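Long-range contacts in alpha-1,4-endofucoidanase (Mariniflexile fucanivorans, PDB 6DNS), which hydrolyses internal alpha-1,4 linkages of fucoidan by a retaining mechanism, as a member of glycoside hydrolase family 107, and carries bound calcium ions: residues 97-102 / 209-214; 115-120 / 164-169. All coordinates share one frame; numbering follows the deposited sequence.

Interaction 1 (97-102 / 209-214)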
# COMPACT_ATOMS: atom_id res chain seq x y z
N ALA A 97 -3.07 -2.83 10.24
CA ALA A 97 -2.71 -1.56 10.86
C ALA A 97 -3.36 -1.49 12.25
O ALA A 97 -4.46 -2.02 12.43
CB ALA A 97 -3.17 -0.40 9.99
N PRO A 98 -2.70 -0.84 13.22
CA PRO A 98 -3.19 -0.84 14.60
C PRO A 98 -4.39 0.08 14.82
O PRO A 98 -4.53 1.09 14.13
CB PRO A 98 -1.98 -0.32 15.38
CG PRO A 98 -1.31 0.61 14.44
CD PRO A 98 -1.50 0.00 13.07
N HIS A 99 -5.25 -0.30 15.77
CA HIS A 99 -6.41 0.50 16.15
C HIS A 99 -6.81 0.15 17.59
O HIS A 99 -7.02 -1.03 17.89
CB HIS A 99 -7.58 0.22 15.20
CG HIS A 99 -8.61 1.31 15.17
ND1 HIS A 99 -9.57 1.46 16.14
CD2 HIS A 99 -8.82 2.31 14.28
CE1 HIS A 99 -10.33 2.50 15.86
NE2 HIS A 99 -9.90 3.03 14.73
N PRO A 100 -6.91 1.16 18.49
CA PRO A 100 -7.27 0.91 19.90
C PRO A 100 -8.54 0.07 20.11
O PRO A 100 -8.54 -0.84 20.93
CB PRO A 100 -7.48 2.32 20.47
CG PRO A 100 -6.61 3.20 19.63
CD PRO A 100 -6.58 2.58 18.26
N ILE A 101 -9.60 0.39 19.36
CA ILE A 101 -10.89 -0.30 19.47
C ILE A 101 -10.78 -1.77 19.04
O ILE A 101 -11.29 -2.65 19.73
CB ILE A 101 -12.01 0.41 18.66
CG1 ILE A 101 -12.27 1.82 19.22
CG2 ILE A 101 -13.31 -0.40 18.68
CD1 ILE A 101 -13.07 2.72 18.30
N ILE A 102 -10.10 -2.02 17.92
CA ILE A 102 -9.88 -3.39 17.43
C ILE A 102 -8.97 -4.16 18.40
O ILE A 102 -9.23 -5.33 18.70
CB ILE A 102 -9.28 -3.42 16.01
CG1 ILE A 102 -10.24 -2.77 14.99
CG2 ILE A 102 -8.97 -4.86 15.57
CD1 ILE A 102 -9.62 -2.48 13.64
N LEU A 209 -12.81 2.92 10.05
CA LEU A 209 -12.37 3.33 8.71
C LEU A 209 -11.93 4.79 8.64
O LEU A 209 -10.91 5.10 8.03
CB LEU A 209 -13.49 3.08 7.69
CG LEU A 209 -13.18 3.30 6.20
CD1 LEU A 209 -12.03 2.42 5.73
CD2 LEU A 209 -14.43 3.02 5.37
N LYS A 210 -12.72 5.67 9.26
CA LYS A 210 -12.41 7.11 9.32
C LYS A 210 -11.08 7.38 10.02
O LYS A 210 -10.30 8.21 9.55
CB LYS A 210 -13.53 7.87 10.04
CG LYS A 210 -13.46 9.38 9.91
CD LYS A 210 -14.64 10.04 10.62
CE LYS A 210 -14.48 11.55 10.66
NZ LYS A 210 -15.60 12.20 11.40
N GLU A 211 -10.84 6.69 11.13
CA GLU A 211 -9.59 6.84 11.90
C GLU A 211 -8.39 6.44 11.04
O GLU A 211 -7.40 7.17 10.98
CB GLU A 211 -9.64 5.99 13.18
CG GLU A 211 -8.53 6.28 14.19
CD GLU A 211 -8.70 7.58 14.96
OE1 GLU A 211 -9.71 8.29 14.77
OE2 GLU A 211 -7.82 7.90 15.79
N TYR A 212 -8.48 5.28 10.39
CA TYR A 212 -7.45 4.82 9.45
C TYR A 212 -7.22 5.83 8.33
O TYR A 212 -6.07 6.16 8.02
CB TYR A 212 -7.81 3.46 8.83
CG TYR A 212 -7.59 2.25 9.72
CD1 TYR A 212 -6.35 2.01 10.33
CD2 TYR A 212 -8.60 1.30 9.90
CE1 TYR A 212 -6.15 0.89 11.13
CE2 TYR A 212 -8.40 0.17 10.69
CZ TYR A 212 -7.17 -0.03 11.30
OH TYR A 212 -6.98 -1.15 12.08
N ALA A 213 -8.30 6.33 7.74
CA ALA A 213 -8.22 7.30 6.64
C ALA A 213 -7.53 8.60 7.06
O ALA A 213 -6.65 9.09 6.35
CB ALA A 213 -9.61 7.60 6.10
N GLN A 214 -7.92 9.13 8.22
CA GLN A 214 -7.36 10.39 8.73
C GLN A 214 -5.91 10.26 9.24
O GLN A 214 -5.16 11.24 9.20
CB GLN A 214 -8.25 10.98 9.83
CG GLN A 214 -9.58 11.52 9.32
CD GLN A 214 -10.31 12.39 10.33
OE1 GLN A 214 -10.39 12.07 11.52
NE2 GLN A 214 -10.87 13.49 9.86
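H99 turns an edge of its imidazole toward one face of the Y212 ring. This is an edge-to-face pair, with ring centroids 5.3 Å apart and planes at 59°. H99 CD2 lies above the phenol face, shifted toward its rim. With CG anti to the backbone N (chi1 -159°), the imidazole is swung toward helix 198-216. E211 meets it at the imidazole edge, where E211 CB comes within 3.4 Å of H99 NE2. The E211 carboxylate does not reach that nitrogen. H99 NE2 instead has a weak hydrogen bond to F207 O, and H99 ND1 accepts a weak capping bond from I101 N as N-cap of helix 100-104.

Y212 ends in a hydrogen bond from OH to A97 O, 2.7 Å long. The hydroxyl sits above the carbonyl plane of A97, 47° out of it. A97 CB touches Y212 CE1 at 3.4 Å. I102 crosses the tyrosine side chain at about a right angle, its CD1 3.3 Å from Y212 OH. A phenylalanine in place of Y212 would probably leave the buried A97 O without this hydrogen-bond mate.

L209, in the same helix, packs on W223 and F225 of strand 222-226, which places helix 198-216 against the parallel sheet. Through H99 and Y212 the loop after strand 80-84 is held on this helix, consistent with the beta/alpha catalytic domain of a GH29-like hydrolase.

Interaction 2 (115-120 / 164-169)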
# COMPACT_ATOMS: atom_id res chain seq x y z
N ASP A 115 0.82 -18.05 22.06
CA ASP A 115 0.69 -17.07 20.99
C ASP A 115 -0.71 -16.45 21.03
O ASP A 115 -1.65 -17.10 21.49
CB ASP A 115 0.93 -17.72 19.62
CG ASP A 115 2.31 -18.34 19.50
OD1 ASP A 115 3.31 -17.65 19.76
OD2 ASP A 115 2.39 -19.53 19.13
N PRO A 116 -0.87 -15.19 20.56
CA PRO A 116 -2.18 -14.53 20.64
C PRO A 116 -3.32 -15.24 19.90
O PRO A 116 -3.08 -15.94 18.92
CB PRO A 116 -1.93 -13.15 20.02
CG PRO A 116 -0.46 -12.94 20.12
CD PRO A 116 0.15 -14.30 19.96
N ILE A 117 -4.54 -15.07 20.41
CA ILE A 117 -5.78 -15.51 19.77
C ILE A 117 -6.80 -14.38 19.96
O ILE A 117 -6.81 -13.75 21.01
CB ILE A 117 -6.32 -16.83 20.38
CG1 ILE A 117 -5.32 -17.98 20.21
CG2 ILE A 117 -7.67 -17.22 19.77
CD1 ILE A 117 -5.10 -18.45 18.78
N ASN A 118 -7.65 -14.15 18.95
CA ASN A 118 -8.57 -12.99 18.89
C ASN A 118 -7.88 -11.63 18.67
O ASN A 118 -8.52 -10.58 18.82
CB ASN A 118 -9.53 -12.92 20.11
CG ASN A 118 -10.52 -14.06 20.14
OD1 ASN A 118 -11.32 -14.23 19.22
ND2 ASN A 118 -10.48 -14.84 21.22
N LEU A 119 -6.60 -11.64 18.30
CA LEU A 119 -5.87 -10.42 17.94
C LEU A 119 -5.91 -10.32 16.42
O LEU A 119 -5.20 -11.07 15.73
CB LEU A 119 -4.43 -10.47 18.47
CG LEU A 119 -3.50 -9.30 18.14
CD1 LEU A 119 -4.04 -7.99 18.71
CD2 LEU A 119 -2.10 -9.58 18.66
N VAL A 120 -6.74 -9.42 15.91
CA VAL A 120 -6.95 -9.25 14.46
C VAL A 120 -6.40 -7.90 13.96
O VAL A 120 -6.93 -7.31 13.02
CB VAL A 120 -8.44 -9.42 14.09
CG1 VAL A 120 -8.88 -10.86 14.33
CG2 VAL A 120 -9.33 -8.44 14.84
N ASP A 164 -8.58 -19.04 14.95
CA ASP A 164 -7.56 -18.02 15.23
C ASP A 164 -8.15 -16.70 15.78
O ASP A 164 -7.43 -15.93 16.41
CB ASP A 164 -6.72 -17.74 13.98
CG ASP A 164 -5.98 -18.97 13.49
OD1 ASP A 164 -6.49 -19.66 12.58
OD2 ASP A 164 -4.89 -19.27 14.03
N TYR A 165 -9.44 -16.46 15.54
CA TYR A 165 -10.13 -15.26 16.04
C TYR A 165 -11.65 -15.50 16.21
O TYR A 165 -12.47 -14.84 15.56
CB TYR A 165 -9.82 -14.05 15.14
CG TYR A 165 -9.93 -14.31 13.65
CD1 TYR A 165 -8.86 -14.88 12.94
CD2 TYR A 165 -11.09 -13.99 12.93
CE1 TYR A 165 -8.95 -15.12 11.58
CE2 TYR A 165 -11.18 -14.24 11.57
CZ TYR A 165 -10.11 -14.80 10.90
OH TYR A 165 -10.20 -15.05 9.55
N PRO A 166 -12.03 -16.44 17.10
CA PRO A 166 -13.43 -16.89 17.20
C PRO A 166 -14.43 -15.89 17.79
O PRO A 166 -15.59 -15.87 17.39
CB PRO A 166 -13.34 -18.13 18.09
CG PRO A 166 -12.13 -17.88 18.93
CD PRO A 166 -11.16 -17.19 18.03
N ASP A 167 -13.98 -15.07 18.74
CA ASP A 167 -14.86 -14.17 19.50
C ASP A 167 -14.86 -12.72 19.02
O ASP A 167 -15.56 -11.88 19.60
CB ASP A 167 -14.45 -14.21 20.98
CG ASP A 167 -14.42 -15.63 21.54
OD1 ASP A 167 -13.35 -16.06 22.01
OD2 ASP A 167 -15.47 -16.31 21.48
N VAL A 168 -14.12 -12.42 17.95
CA VAL A 168 -13.90 -11.04 17.51
C VAL A 168 -15.17 -10.39 16.95
O VAL A 168 -15.49 -9.25 17.30
CB VAL A 168 -12.76 -10.95 16.46
CG1 VAL A 168 -12.66 -9.56 15.85
CG2 VAL A 168 -11.43 -11.33 17.11
N SER A 169 -15.88 -11.12 16.08
CA SER A 169 -17.12 -10.62 15.49
C SER A 169 -18.19 -10.30 16.54
O SER A 169 -18.87 -9.28 16.44
CB SER A 169 -17.68 -11.62 14.47
OG SER A 169 -16.79 -11.76 13.37
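D164 meets the loop at N118 through its backbone: N118 N donates to D164 O over 3.1 Å, nearly straight at 169°. D164 O also accepts a bond from N57 ND2. I117 CG2 rests near this carbonyl. The D164 side chain starts away from the loop and lies about 5 Å from a bound calcium ion.

Y165 touches with the root of its side chain. Its CB is 3.4 Å from V120 CG1, and the two side chains cross at about a right angle. The phenol extends beyond this contact, and its hydroxyl is hydrogen-bonded to I90 O.

P166 lays its ring across the N118 amide, with CD 3.2 Å from N118 OD1. The same CD packs on I117 CG2.

D167 binds N118 twice. D167 N donates to N118 OD1 at 2.8 Å, and N118 ND2 donates to D167 OD1 at 3.2 Å, on the anti side of the carboxylate. The amide and carboxylate planes are 38° apart. CG of N118 stands anti to its own carbonyl carbon (chi1 -66°), which sends the amide over to D167.

V168 opens helix 168-176. Its CG1 meets V120 CG2 tip to tip at 3.7 Å.

N118 therefore uses its backbone N and both ends of its amide. The paired donor and acceptor would favour one flip of the amide, and D109 gives ND2 a second, weak partner.

In the fold
The two contacts are nested along the chain: 97-102, 115-120, 164-169, then 209-214. Interaction 2 closes inside the loop that interaction 1 closes. Their centres are about 17 Å apart, on the same side of the chain's centre. They touch directly, I102 CG2 packing on V120 CG2 at 3.7 Å. Both lie in the N-terminal part built round the parallel sheet, probably the catalytic domain of a longer protein, not in the later Ig-like parts. Helix 129-139 and strand 143-149 lie between the two segments of interaction 2. The long excursion between strands 80-84 and 143-149 is thus joined to helix 198-216 nearer the chain's centre and to the start of helix 168-176 farther from it.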